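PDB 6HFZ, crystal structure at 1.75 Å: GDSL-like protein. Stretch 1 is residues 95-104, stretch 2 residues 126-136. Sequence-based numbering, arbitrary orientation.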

# COMPACT_ATOMS: atom_id res chain seq x y z
N LEU A 95 -7.27 -1.74 7.77
CA LEU A 95 -6.32 -1.56 8.88
C LEU A 95 -6.99 -0.95 10.11
O LEU A 95 -6.97 -1.54 11.20
N LEU A 96 -7.50 0.27 9.99
CA LEU A 96 -7.88 1.05 11.17
C LEU A 96 -9.09 0.43 11.88
O LEU A 96 -9.18 0.53 13.10
N SER A 97 -9.99 -0.21 11.12
CA SER A 97 -11.12 -0.97 11.64
C SER A 97 -10.64 -2.11 12.56
O SER A 97 -11.45 -2.56 13.38
N LYS A 98 -9.37 -2.56 12.44
CA LYS A 98 -8.86 -3.66 13.26
C LYS A 98 -8.21 -3.14 14.55
O LYS A 98 -7.65 -3.95 15.32
N GLU A 99 -8.22 -1.82 14.76
CA GLU A 99 -7.76 -1.17 16.00
C GLU A 99 -6.30 -1.51 16.29
O GLU A 99 -5.94 -2.02 17.35
N PRO A 100 -5.37 -1.20 15.37
CA PRO A 100 -3.99 -1.64 15.53
C PRO A 100 -3.29 -0.81 16.62
O PRO A 100 -3.59 0.39 16.80
N ASP A 101 -2.32 -1.44 17.28
CA ASP A 101 -1.47 -0.81 18.32
C ASP A 101 -0.06 -0.48 17.79
O ASP A 101 0.58 0.50 18.22
N PHE A 102 0.33 -1.18 16.74
CA PHE A 102 1.60 -1.07 16.07
C PHE A 102 1.33 -1.29 14.58
O PHE A 102 0.61 -2.22 14.24
N VAL A 103 1.84 -0.39 13.73
CA VAL A 103 1.65 -0.43 12.29
C VAL A 103 3.02 -0.24 11.62
O VAL A 103 3.65 0.78 11.85
N ILE A 104 3.41 -1.23 10.82
CA ILE A 104 4.49 -1.07 9.81
C ILE A 104 3.88 -0.62 8.49
O ILE A 104 2.86 -1.23 8.01
N ARG A 126 -0.36 10.55 7.86
CA ARG A 126 -1.24 11.42 8.68
C ARG A 126 -2.48 10.64 9.14
O ARG A 126 -2.84 10.69 10.32
N LYS A 127 -3.15 9.93 8.23
CA LYS A 127 -4.39 9.24 8.58
C LYS A 127 -4.13 8.18 9.65
O LYS A 127 -4.91 7.97 10.56
N VAL A 128 -3.07 7.37 9.46
CA VAL A 128 -2.80 6.30 10.43
C VAL A 128 -2.37 6.88 11.78
O VAL A 128 -2.82 6.44 12.84
N TYR A 129 -1.49 7.87 11.75
CA TYR A 129 -0.84 8.41 12.94
C TYR A 129 -1.89 9.11 13.83
O TYR A 129 -1.83 9.00 15.04
N THR A 130 -2.86 9.77 13.20
CA THR A 130 -3.91 10.49 13.97
C THR A 130 -5.18 9.66 14.19
O THR A 130 -6.19 10.17 14.80
N SER A 131 -5.19 8.39 13.81
CA SER A 131 -6.38 7.53 14.01
C SER A 131 -6.65 7.30 15.50
O SER A 131 -5.82 7.58 16.38
N LYS A 132 -7.83 6.73 15.79
CA LYS A 132 -8.36 6.64 17.15
C LYS A 132 -7.40 5.94 18.12
O LYS A 132 -7.25 6.42 19.26
N THR A 133 -6.77 4.83 17.70
CA THR A 133 -5.92 4.05 18.60
C THR A 133 -4.51 4.65 18.71
O THR A 133 -3.71 4.13 19.52
N LYS A 134 -4.19 5.73 17.98
CA LYS A 134 -2.89 6.44 18.10
C LYS A 134 -1.77 5.41 18.06
O LYS A 134 -0.91 5.35 18.97
N PRO A 135 -1.72 4.58 17.01
CA PRO A 135 -0.73 3.50 16.94
C PRO A 135 0.72 3.99 16.80
O PRO A 135 0.97 5.03 16.25
N ALA A 136 1.64 3.22 17.38
CA ALA A 136 3.05 3.33 17.04
C ALA A 136 3.19 2.97 15.56
O ALA A 136 2.59 1.99 15.10

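Packing between the two stretches runs from a helix-helix contact at one end to a parallel beta bridge at the other, and it buries 552 Å² in total. Leu95 points its CA-CB bond toward stretch 2; with chi1 t and chi2 p, its CD2 lies 3.9 Å from CG2 of Val128, which is itself in the t rotamer. Leu96 also points toward stretch 2 and, in the m, t conformation, is the most heavily covered residue of the pair of segments. Its CD1 lies 3.9 Å from Lys127 CG, the aliphatic part of a lysine side chain, and its CD2 is 3.6 Å from Ser131 OG. That hydroxyl, set by a p rotamer, is not left unsatisfied against the leucine, because Ser131 OG donates to Val128 O at 2.7 Å.

Ser97 and Lys98 make no contact with stretch 2. Glu99, with positive phi, directs its CB sideways, and Glu99 CB lies 3.9 Å from Thr133 CG2. Thr133, chi1 p, also turns its hydroxyl to the backbone: Thr133 OG1 donates to Pro100 O at 2.6 Å. The same Pro100 O sits 3.6 Å from Pro135 CB.

Asp101 (chi1 m) sends its CA-CB bond away, yet the end of the side chain comes nearer. A water closes the remaining gap, donating to Asp101 OD1 at 2.9 Å and to Thr133 O at 2.6 Å.

From here backbone hydrogen bonds join the two stretches. Ala136 N donates to Asp101 O (3.0 Å, 141°), and Val103 N donates to Ala136 O (2.8 Å, 153°), bracketing Phe102 in the parallel bridge. Phe102 (chi1 t, chi2 89°) and Ala136 share a sheet face, with Phe102 CD1 4.4 Å from Ala136 CB. Val103, chi1 t, places CG2 3.9 Å from Pro135 CB and 4.0 Å from Val128 CG1, linking the strand to the helix. Ile104 points away.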

# COMPACT_ATOMS: atom_id res chain seq x y z
CB LEU A 95 -5.19 -0.64 8.41
CG LEU A 95 -4.14 -0.27 9.47
CD1 LEU A 95 -3.38 -1.50 9.95
CD2 LEU A 95 -3.14 0.76 8.95
CB LEU A 96 -8.14 2.51 10.80
CG LEU A 96 -6.95 3.23 10.16
CD1 LEU A 96 -7.35 4.66 9.82
CD2 LEU A 96 -5.71 3.18 11.05
CB SER A 97 -11.99 -1.51 10.50
OG SER A 97 -11.35 -2.54 9.76
CB LYS A 98 -7.84 -4.53 12.51
CG LYS A 98 -8.12 -4.88 11.06
CD LYS A 98 -9.47 -5.49 10.80
CE LYS A 98 -9.49 -6.23 9.48
NZ LYS A 98 -10.87 -6.59 9.07
CB GLU A 99 -8.63 -1.58 17.19
CG GLU A 99 -10.06 -1.07 17.06
CD GLU A 99 -10.99 -1.63 18.13
OE1 GLU A 99 -11.58 -0.82 18.87
OE2 GLU A 99 -11.15 -2.88 18.22
CB PRO A 100 -3.38 -1.33 14.13
CG PRO A 100 -4.18 -0.11 13.67
CD PRO A 100 -5.59 -0.42 14.15
CB ASP A 101 -1.42 -1.72 19.55
CG ASP A 101 -2.79 -1.86 20.21
OD1 ASP A 101 -3.34 -0.81 20.66
OD2 ASP A 101 -3.35 -3.01 20.20
CB PHE A 102 2.55 -2.14 16.62
CG PHE A 102 3.86 -2.30 15.87
CD1 PHE A 102 4.97 -1.56 16.22
CD2 PHE A 102 3.98 -3.27 14.88
CE1 PHE A 102 6.17 -1.71 15.54
CE2 PHE A 102 5.19 -3.45 14.21
CZ PHE A 102 6.28 -2.67 14.55
CB VAL A 103 0.72 0.71 11.81
CG1 VAL A 103 0.59 0.69 10.28
CG2 VAL A 103 -0.65 0.63 12.48
CB ILE A 104 5.31 -2.36 9.66
CG1 ILE A 104 6.36 -2.41 10.76
CG2 ILE A 104 5.94 -2.45 8.24
CD1 ILE A 104 7.09 -3.72 10.90
CB ARG A 126 -1.62 12.70 7.94
CG ARG A 126 -0.45 13.65 7.76
CD ARG A 126 -0.83 14.87 6.99
NE ARG A 126 -1.76 15.68 7.76
CZ ARG A 126 -1.41 16.68 8.57
NH1 ARG A 126 -0.13 16.92 8.81
NH2 ARG A 126 -2.36 17.45 9.10
CB LYS A 127 -5.03 8.63 7.33
CG LYS A 127 -6.22 7.69 7.56
CD LYS A 127 -6.96 7.29 6.31
CE LYS A 127 -7.79 8.41 5.74
NZ LYS A 127 -8.15 8.19 4.31
CB VAL A 128 -1.79 5.29 9.86
CG1 VAL A 128 -1.34 4.29 10.90
CG2 VAL A 128 -2.33 4.58 8.62
CB TYR A 129 0.28 9.36 12.55
CG TYR A 129 1.11 9.93 13.68
CD1 TYR A 129 2.01 9.15 14.40
CD2 TYR A 129 0.96 11.25 14.06
CE1 TYR A 129 2.80 9.70 15.40
CE2 TYR A 129 1.76 11.82 15.06
CZ TYR A 129 2.68 11.04 15.73
OH TYR A 129 3.50 11.59 16.68
CB THR A 130 -4.24 11.84 13.33
OG1 THR A 130 -4.86 11.55 12.08
CG2 THR A 130 -3.01 12.70 13.15
CB SER A 131 -6.24 6.23 13.28
OG SER A 131 -5.16 5.46 13.79
CB LYS A 132 -9.70 5.90 17.14
CG LYS A 132 -10.41 5.88 18.49
CD LYS A 132 -11.84 5.34 18.45
CE LYS A 132 -11.96 3.93 17.88
NZ LYS A 132 -12.38 3.93 16.46
CB THR A 133 -5.87 2.56 18.22
OG1 THR A 133 -5.12 2.46 17.00
CG2 THR A 133 -7.25 1.94 18.04
CB LYS A 134 -2.82 7.27 19.39
CG LYS A 134 -3.89 8.36 19.50
CD LYS A 134 -3.68 9.46 18.51
CE LYS A 134 -4.54 10.69 18.74
NZ LYS A 134 -5.82 10.55 18.01
CB PRO A 135 -1.13 2.75 15.66
CG PRO A 135 -1.75 3.82 14.82
CD PRO A 135 -2.56 4.65 15.81
CB ALA A 136 3.88 2.40 17.89
O HOH W 1 -2.75 1.98 20.65